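Local coordinates for isoaspartyl dipeptidase (Fervidobacterium islandicum, PDB 7CDH), which probably hydrolyses isoaspartyl dipeptides as a zinc-dependent metallopeptidase of the amidohydrolase family, consistent with a part in protein repair, at residues E44-A48 and N49-L53; L80-S83 and D84-S88; A325-L328 and K329-T332. All blocks are in the same frame, centred on the assembly; numbering follows the deposited sequence. Where two conformers were deposited one is given.

Interaction 1 of 3, residues E44-A48 and N49-L53; sequences EIYDA and NGLLL
Asp47 OD1 is held by two donors: the backbone N of Asn49, 3.2 Å away with an N-H...O angle of 154°, and the side-chain amide of Asn7. The first bond, from a side-chain oxygen to the N two residues on, defines an Asx turn, and it runs directly into a type II beta turn from Ala48 to Leu51. Together the two turns connect strand 43-47 to strand 51-59. The carboxylate reaches forward along the chain, its CG standing anti to the backbone N (chi1 -159°), and OD1 presents its anti lone pair to Asn49. The Asp47 and Asn49 side chains run alongside each other in the same direction, with OD1 3.3 Å from Asn49 CB.

The beta turn is closed by Leu51 N, 3.0 Å from Ala48 O; the donor lies above the carbonyl plane rather than on a lone pair. Gly50 takes the third position with a positive phi of 90°, as is usual for glycine in a type II turn.

On the buried side, Leu51 bends back toward the strand it follows. Leu51 CB and CG lie close to Ala48 O, and Leu51 CD1 is 4.1 Å from Ala48 CB. The Tyr46 side chain crosses that of Leu51 at roughly a right angle; its hydroxyl bonds to Asp377 and Ser366, while the same OH touches Leu51 CD1 at 3.7 Å.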
loop_
_atom_site.group_PDB
_atom_site.type_symbol
_atom_site.label_atom_id
_atom_site.label_comp_id
_atom_site.label_asym_id
_atom_site.label_seq_id
_atom_site.Cartn_x
_atom_site.Cartn_y
_atom_site.Cartn_z
ATOM N N GLU A 44 -25.191 -9.129 51.269
ATOM C CA GLU A 44 -24.989 -7.784 51.850
ATOM C C GLU A 44 -26.350 -7.080 51.844
ATOM O O GLU A 44 -27.130 -7.308 50.906
ATOM C CB GLU A 44 -23.902 -7.047 51.063
ATOM C CG GLU A 44 -23.707 -5.607 51.508
ATOM C CD GLU A 44 -22.489 -4.883 50.961
ATOM O OE1 GLU A 44 -22.369 -3.680 51.263
ATOM O OE2 GLU A 44 -21.661 -5.515 50.249
ATOM N N ILE A 45 -26.624 -6.272 52.866
ATOM C CA ILE A 45 -27.860 -5.451 52.977
ATOM C C ILE A 45 -27.452 -3.985 53.109
ATOM O O ILE A 45 -26.512 -3.706 53.859
ATOM C CB ILE A 45 -28.697 -5.931 54.178
ATOM C CG1 ILE A 45 -29.197 -7.363 53.938
ATOM C CG2 ILE A 45 -29.827 -4.951 54.470
ATOM C CD1 ILE A 45 -30.271 -7.849 54.893
ATOM N N TYR A 46 -28.123 -3.082 52.404
ATOM C CA TYR A 46 -27.866 -1.621 52.507
ATOM C C TYR A 46 -29.186 -0.914 52.843
ATOM O O TYR A 46 -30.221 -1.102 52.141
ATOM C CB TYR A 46 -27.175 -1.121 51.237
ATOM C CG TYR A 46 -26.847 0.349 51.222
ATOM C CD1 TYR A 46 -25.709 0.839 51.832
ATOM C CD2 TYR A 46 -27.650 1.251 50.552
ATOM C CE1 TYR A 46 -25.397 2.191 51.815
ATOM C CE2 TYR A 46 -27.351 2.604 50.521
ATOM C CZ TYR A 46 -26.219 3.084 51.156
ATOM O OH TYR A 46 -25.935 4.428 51.121
ATOM N N ASP A 47 -29.152 -0.176 53.953
ATOM C CA ASP A 47 -30.283 0.612 54.494
ATOM C C ASP A 47 -30.290 1.944 53.766
ATOM O O ASP A 47 -29.526 2.864 54.154
ATOM C CB ASP A 47 -30.172 0.846 56.005
ATOM C CG ASP A 47 -31.500 1.189 56.671
ATOM O OD1 ASP A 47 -32.302 1.921 56.050
ATOM O OD2 ASP A 47 -31.730 0.695 57.803
ATOM N N ALA A 48 -31.161 2.062 52.779
ATOM C CA ALA A 48 -31.242 3.278 51.950
ATOM C C ALA A 48 -32.413 4.141 52.409
ATOM O O ALA A 48 -32.909 4.898 51.581
ATOM C CB ALA A 48 -31.361 2.882 50.504
ATOM N N ASN A 49 -32.811 4.073 53.682
ATOM C CA ASN A 49 -33.909 4.925 54.211
ATOM C C ASN A 49 -33.439 6.382 54.142
ATOM O O ASN A 49 -32.266 6.653 54.487
ATOM C CB ASN A 49 -34.369 4.512 55.615
ATOM C CG ASN A 49 -35.339 5.516 56.201
ATOM O OD1 ASN A 49 -36.473 5.666 55.727
ATOM N ND2 ASN A 49 -34.855 6.282 57.165
ATOM N N GLY A 50 -34.304 7.277 53.657
ATOM C CA GLY A 50 -33.947 8.680 53.356
ATOM C C GLY A 50 -33.455 8.888 51.927
ATOM O O GLY A 50 -33.328 10.063 51.536
ATOM N N LEU A 51 -33.200 7.815 51.156
ATOM C CA LEU A 51 -32.616 7.890 49.791
ATOM C C LEU A 51 -33.643 7.472 48.726
ATOM O O LEU A 51 -34.483 6.595 48.988
ATOM C CB LEU A 51 -31.354 7.021 49.703
ATOM C CG LEU A 51 -30.315 7.207 50.813
ATOM C CD1 LEU A 51 -29.114 6.304 50.586
ATOM C CD2 LEU A 51 -29.865 8.655 50.956
ATOM N N LEU A 52 -33.542 8.112 47.560
ATOM C CA LEU A 52 -34.145 7.686 46.282
ATOM C C LEU A 52 -33.114 6.779 45.581
ATOM O O LEU A 52 -31.919 7.154 45.574
ATOM C CB LEU A 52 -34.457 8.930 45.432
ATOM C CG LEU A 52 -34.977 10.154 46.189
ATOM C CD1 LEU A 52 -35.349 11.279 45.244
ATOM C CD2 LEU A 52 -36.185 9.796 47.039
ATOM N N LEU A 53 -33.553 5.616 45.086
ATOM C CA LEU A 53 -32.812 4.703 44.190
ATOM C C LEU A 53 -33.214 4.997 42.735
ATOM O O LEU A 53 -34.399 4.814 42.397
ATOM C CB LEU A 53 -33.112 3.247 44.561
ATOM C CG LEU A 53 -32.362 2.210 43.723
ATOM C CD1 LEU A 53 -30.889 2.166 44.106
ATOM C CD2 LEU A 53 -32.970 0.829 43.846
#

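Interaction 2 of 3, residues L80-S83 and D84-S88; sequences LKIS and DCIRS
Ile82 O accepts the backbone N of Ile86 at 3.0 Å, an almost linear bond (N-H...O 165°). One residue on, Arg87 N reaches Ser83 O at 3.3 Å. These two i-to-i+4 bonds account for the central carbonyls of the short helix 82-86. At its start the N-cap residue Lys81 accepts a weak bond on its O from Asp84 N; at its end Ser88 OG donates to Asp84 O at 3.0 Å and Ser88 N to Cys85 O.

A water links the side chains of Ser83 and Asp84. It donates to Asp84 OD1 at 2.6 Å and lies 3.1 Å from Ser83 OG, which also has a weak bond to Glu386. Ser83 OG is placed there by a chi1 of 82°, which sets it between the backbone N and the carbonyl carbon. Lys81 NZ stays 4.9 Å from Asp84 OD1, too far for a salt bridge.

Buried apolar side chains pair close by. Leu80 CD2 rests against Cys85 SG, and Ile82 CG1 meets Ile86 CD1 at 3.9 Å; Leu116 lies against Leu80 and Ile82, and Leu374 against Ile86. Coming between the parallel strands 51-59 and 90-95 in the sequence, this helix is consistent with the first beta-alpha-beta crossover of the amidohydrolase TIM barrel.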
loop_
_atom_site.group_PDB
_atom_site.type_symbol
_atom_site.label_atom_id
_atom_site.label_comp_id
_atom_site.label_asym_id
_atom_site.label_seq_id
_atom_site.Cartn_x
_atom_site.Cartn_y
_atom_site.Cartn_z
ATOM N N LEU A 80 -10.335 11.719 31.227
ATOM C CA LEU A 80 -11.401 11.616 32.245
ATOM C C LEU A 80 -10.851 10.875 33.446
ATOM O O LEU A 80 -10.164 9.870 33.223
ATOM C CB LEU A 80 -12.541 10.801 31.645
ATOM C CG LEU A 80 -13.733 10.627 32.568
ATOM C CD1 LEU A 80 -14.446 11.954 32.755
ATOM C CD2 LEU A 80 -14.678 9.582 32.023
ATOM N N LYS A 81 -11.186 11.287 34.666
ATOM C CA LYS A 81 -10.869 10.458 35.868
ATOM C C LYS A 81 -12.126 9.648 36.215
ATOM O O LYS A 81 -13.213 10.234 36.180
ATOM C CB LYS A 81 -10.429 11.325 37.046
ATOM C CG LYS A 81 -9.647 12.593 36.718
ATOM C CD LYS A 81 -8.154 12.508 37.039
ATOM C CE LYS A 81 -7.785 12.940 38.445
ATOM N NZ LYS A 81 -8.422 14.228 38.820
ATOM N N ILE A 82 -12.004 8.355 36.514
ATOM C CA ILE A 82 -13.189 7.554 36.905
ATOM C C ILE A 82 -13.841 8.164 38.152
ATOM O O ILE A 82 -15.085 8.159 38.232
ATOM C CB ILE A 82 -12.900 6.069 37.133
ATOM C CG1 ILE A 82 -14.240 5.370 37.361
ATOM C CG2 ILE A 82 -11.916 5.825 38.281
ATOM C CD1 ILE A 82 -14.276 3.937 36.903
ATOM N N SER A 83 -13.040 8.657 39.092
ATOM C CA SER A 83 -13.537 9.332 40.318
ATOM C C SER A 83 -14.517 10.477 39.965
ATOM O O SER A 83 -15.457 10.652 40.730
ATOM C CB SER A 83 -12.382 9.801 41.168
ATOM O OG SER A 83 -11.878 11.043 40.688
ATOM N N ASP A 84 -14.309 11.237 38.873
ATOM C CA ASP A 84 -15.243 12.303 38.401
ATOM C C ASP A 84 -16.617 11.685 38.106
ATOM O O ASP A 84 -17.660 12.303 38.431
ATOM C CB ASP A 84 -14.842 12.906 37.055
ATOM C CG ASP A 84 -14.172 14.268 37.059
ATOM O OD1 ASP A 84 -13.245 14.477 37.882
ATOM O OD2 ASP A 84 -14.544 15.094 36.169
ATOM N N CYS A 85 -16.595 10.547 37.408
ATOM C CA CYS A 85 -17.792 9.787 36.983
ATOM C C CYS A 85 -18.595 9.374 38.217
ATOM O O CYS A 85 -19.786 9.697 38.284
ATOM C CB CYS A 85 -17.391 8.554 36.181
ATOM S SG CYS A 85 -16.812 8.987 34.527
ATOM N N ILE A 86 -17.933 8.683 39.135
ATOM C CA ILE A 86 -18.547 8.088 40.344
ATOM C C ILE A 86 -19.279 9.193 41.120
ATOM O O ILE A 86 -20.478 9.034 41.418
ATOM C CB ILE A 86 -17.474 7.346 41.162
ATOM C CG1 ILE A 86 -16.847 6.212 40.341
ATOM C CG2 ILE A 86 -18.053 6.816 42.467
ATOM C CD1 ILE A 86 -15.656 5.531 40.998
ATOM N N ARG A 87 -18.627 10.318 41.398
ATOM C CA ARG A 87 -19.231 11.350 42.281
ATOM C C ARG A 87 -20.175 12.245 41.458
ATOM O O ARG A 87 -20.761 13.173 42.041
ATOM C CB ARG A 87 -18.137 12.076 43.076
ATOM C CG ARG A 87 -17.654 13.402 42.509
ATOM C CD ARG A 87 -16.491 13.998 43.300
ATOM N NE ARG A 87 -16.267 13.322 44.581
ATOM C CZ ARG A 87 -15.176 12.635 44.919
ATOM N NH1 ARG A 87 -15.110 12.065 46.113
ATOM N NH2 ARG A 87 -14.150 12.531 44.088
ATOM N N SER A 88 -20.356 11.974 40.163
ATOM C CA SER A 88 -21.358 12.673 39.320
ATOM C C SER A 88 -22.504 11.723 38.906
ATOM O O SER A 88 -23.352 12.158 38.120
ATOM C CB SER A 88 -20.667 13.318 38.146
ATOM O OG SER A 88 -19.824 14.390 38.579
HETATM O O HOH W 1 -12.878 13.969 40.450
#

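Interaction 3 of 3, residues A325-L328 and K329-T332; sequences AEVL and KIST
Glu326 and Lys329 lie side by side and point the same way, but they get there by different routes. Glu326 folds at its second torsion (chi2 -67°), which turns its carboxylate toward the Lys329 ammonium. Lys329 is extended beyond CG, and its methylenes run past Glu326 O, CG being 3.3 Å from that oxygen. Lys329 NZ ends 3.3 Å from Glu326 OE2, a salt bridge whose hydrogen bond is weak; NZ also pairs with Asp278, so the lysine bridges two carboxylates.

Next along the turn, Val327 and Ile330 are again alongside each other, Val327 CG1 lying 4.1 Å from Ile330 CD1. Ile330 places CG1 between its backbone N and carbonyl carbon (chi1 64°), which sets this branch against Val327 O.

Thr332 uses a similar first torsion, and its hydroxyl is thereby turned back to donate to Leu328 O at 2.7 Å. Ser331 N also donates to Leu328 O, at 3.2 Å, and the two donors approach from opposite faces of its plane. Thr332 stands at the N-cap of helix 333-339, yet its side chain makes no capping bond.

The backbone follows the same turn: Lys329 N to Glu326 O, Ile330 N to Val327 O (3.1 Å) and Ser331 N to Leu328 O are successive i-to-i+3 bonds, as in a 3-10 helix. This turn links helix 324-327 to helix 333-339, with Val327 against helix 309-318, Ile330 against strand 280-283, and Leu328 and Thr332 against strand 51-59.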
loop_
_atom_site.group_PDB
_atom_site.type_symbol
_atom_site.label_atom_id
_atom_site.label_comp_id
_atom_site.label_asym_id
_atom_site.label_seq_id
_atom_site.Cartn_x
_atom_site.Cartn_y
_atom_site.Cartn_z
ATOM N N ALA A 325 -39.526 11.225 37.464
ATOM C CA ALA A 325 -39.729 10.046 36.587
ATOM C C ALA A 325 -39.605 10.439 35.106
ATOM O O ALA A 325 -39.237 9.579 34.280
ATOM C CB ALA A 325 -41.055 9.393 36.861
ATOM N N GLU A 326 -39.934 11.673 34.777
ATOM C CA GLU A 326 -39.962 12.170 33.385
ATOM C C GLU A 326 -38.576 12.710 33.021
ATOM O O GLU A 326 -38.069 12.346 31.953
ATOM C CB GLU A 326 -41.070 13.218 33.236
ATOM C CG GLU A 326 -42.469 12.606 33.174
ATOM C CD GLU A 326 -42.748 11.770 31.928
ATOM O OE1 GLU A 326 -43.381 10.690 32.061
ATOM O OE2 GLU A 326 -42.336 12.204 30.814
ATOM N N VAL A 327 -37.970 13.539 33.873
ATOM C CA VAL A 327 -36.638 14.143 33.595
ATOM C C VAL A 327 -35.591 13.028 33.421
ATOM O O VAL A 327 -34.851 13.088 32.495
ATOM C CB VAL A 327 -36.239 15.149 34.671
ATOM C CG1 VAL A 327 -34.963 15.856 34.302
ATOM C CG2 VAL A 327 -37.332 16.179 34.852
ATOM N N LEU A 328 -35.640 11.970 34.201
ATOM C CA LEU A 328 -34.626 10.912 34.172
ATOM C C LEU A 328 -34.528 10.265 32.792
ATOM O O LEU A 328 -33.521 9.612 32.530
ATOM C CB LEU A 328 -35.010 9.859 35.202
ATOM C CG LEU A 328 -34.579 10.191 36.616
ATOM C CD1 LEU A 328 -35.026 9.066 37.546
ATOM C CD2 LEU A 328 -33.075 10.398 36.684
ATOM N N LYS A 329 -35.555 10.384 31.970
ATOM C CA LYS A 329 -35.592 9.741 30.644
ATOM C C LYS A 329 -34.381 10.189 29.828
ATOM O O LYS A 329 -33.925 9.374 29.020
ATOM C CB LYS A 329 -36.875 10.100 29.895
ATOM C CG LYS A 329 -38.123 9.430 30.435
ATOM C CD LYS A 329 -39.355 9.907 29.706
ATOM C CE LYS A 329 -40.604 9.167 30.110
ATOM N NZ LYS A 329 -41.673 9.443 29.129
ATOM N N ILE A 330 -33.907 11.423 30.026
ATOM C CA ILE A 330 -32.880 12.063 29.154
ATOM C C ILE A 330 -31.482 11.454 29.378
ATOM O O ILE A 330 -30.587 11.677 28.536
ATOM C CB ILE A 330 -32.850 13.582 29.369
ATOM C CG1 ILE A 330 -32.433 13.957 30.784
ATOM C CG2 ILE A 330 -34.163 14.209 28.956
ATOM C CD1 ILE A 330 -32.544 15.447 31.039
ATOM N N SER A 331 -31.305 10.769 30.494
ATOM C CA SER A 331 -30.025 10.213 30.976
ATOM C C SER A 331 -30.188 8.743 31.334
ATOM O O SER A 331 -29.208 8.172 31.756
ATOM C CB SER A 331 -29.489 10.995 32.139
ATOM O OG SER A 331 -29.215 12.316 31.720
ATOM N N THR A 332 -31.332 8.126 31.090
ATOM C CA THR A 332 -31.506 6.693 31.390
ATOM C C THR A 332 -32.215 6.046 30.201
ATOM O O THR A 332 -31.565 5.418 29.381
ATOM C CB THR A 332 -32.169 6.511 32.772
ATOM O OG1 THR A 332 -33.532 6.965 32.822
ATOM C CG2 THR A 332 -31.398 7.205 33.875
#

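The three local contacts follow one another along the chain without nesting, and their centres form a nearly equilateral triangle with sides of 20 to 22 Å. None touches another; the nearest atoms of interactions 1 and 3 are about 6 Å apart. Strand 51-59 ties them together: interaction 1 leads into it, residues of interaction 3 pack on it, and helix 82-86 of interaction 2 connects it to its parallel neighbour 90-95. Strand 372-376 is also shared, meeting Tyr46 of interaction 1 and Ile86 of interaction 2. The contacts thus run from the small beta region into the barrel whose zinc ligands include His61 and His63, just after strand 51-59.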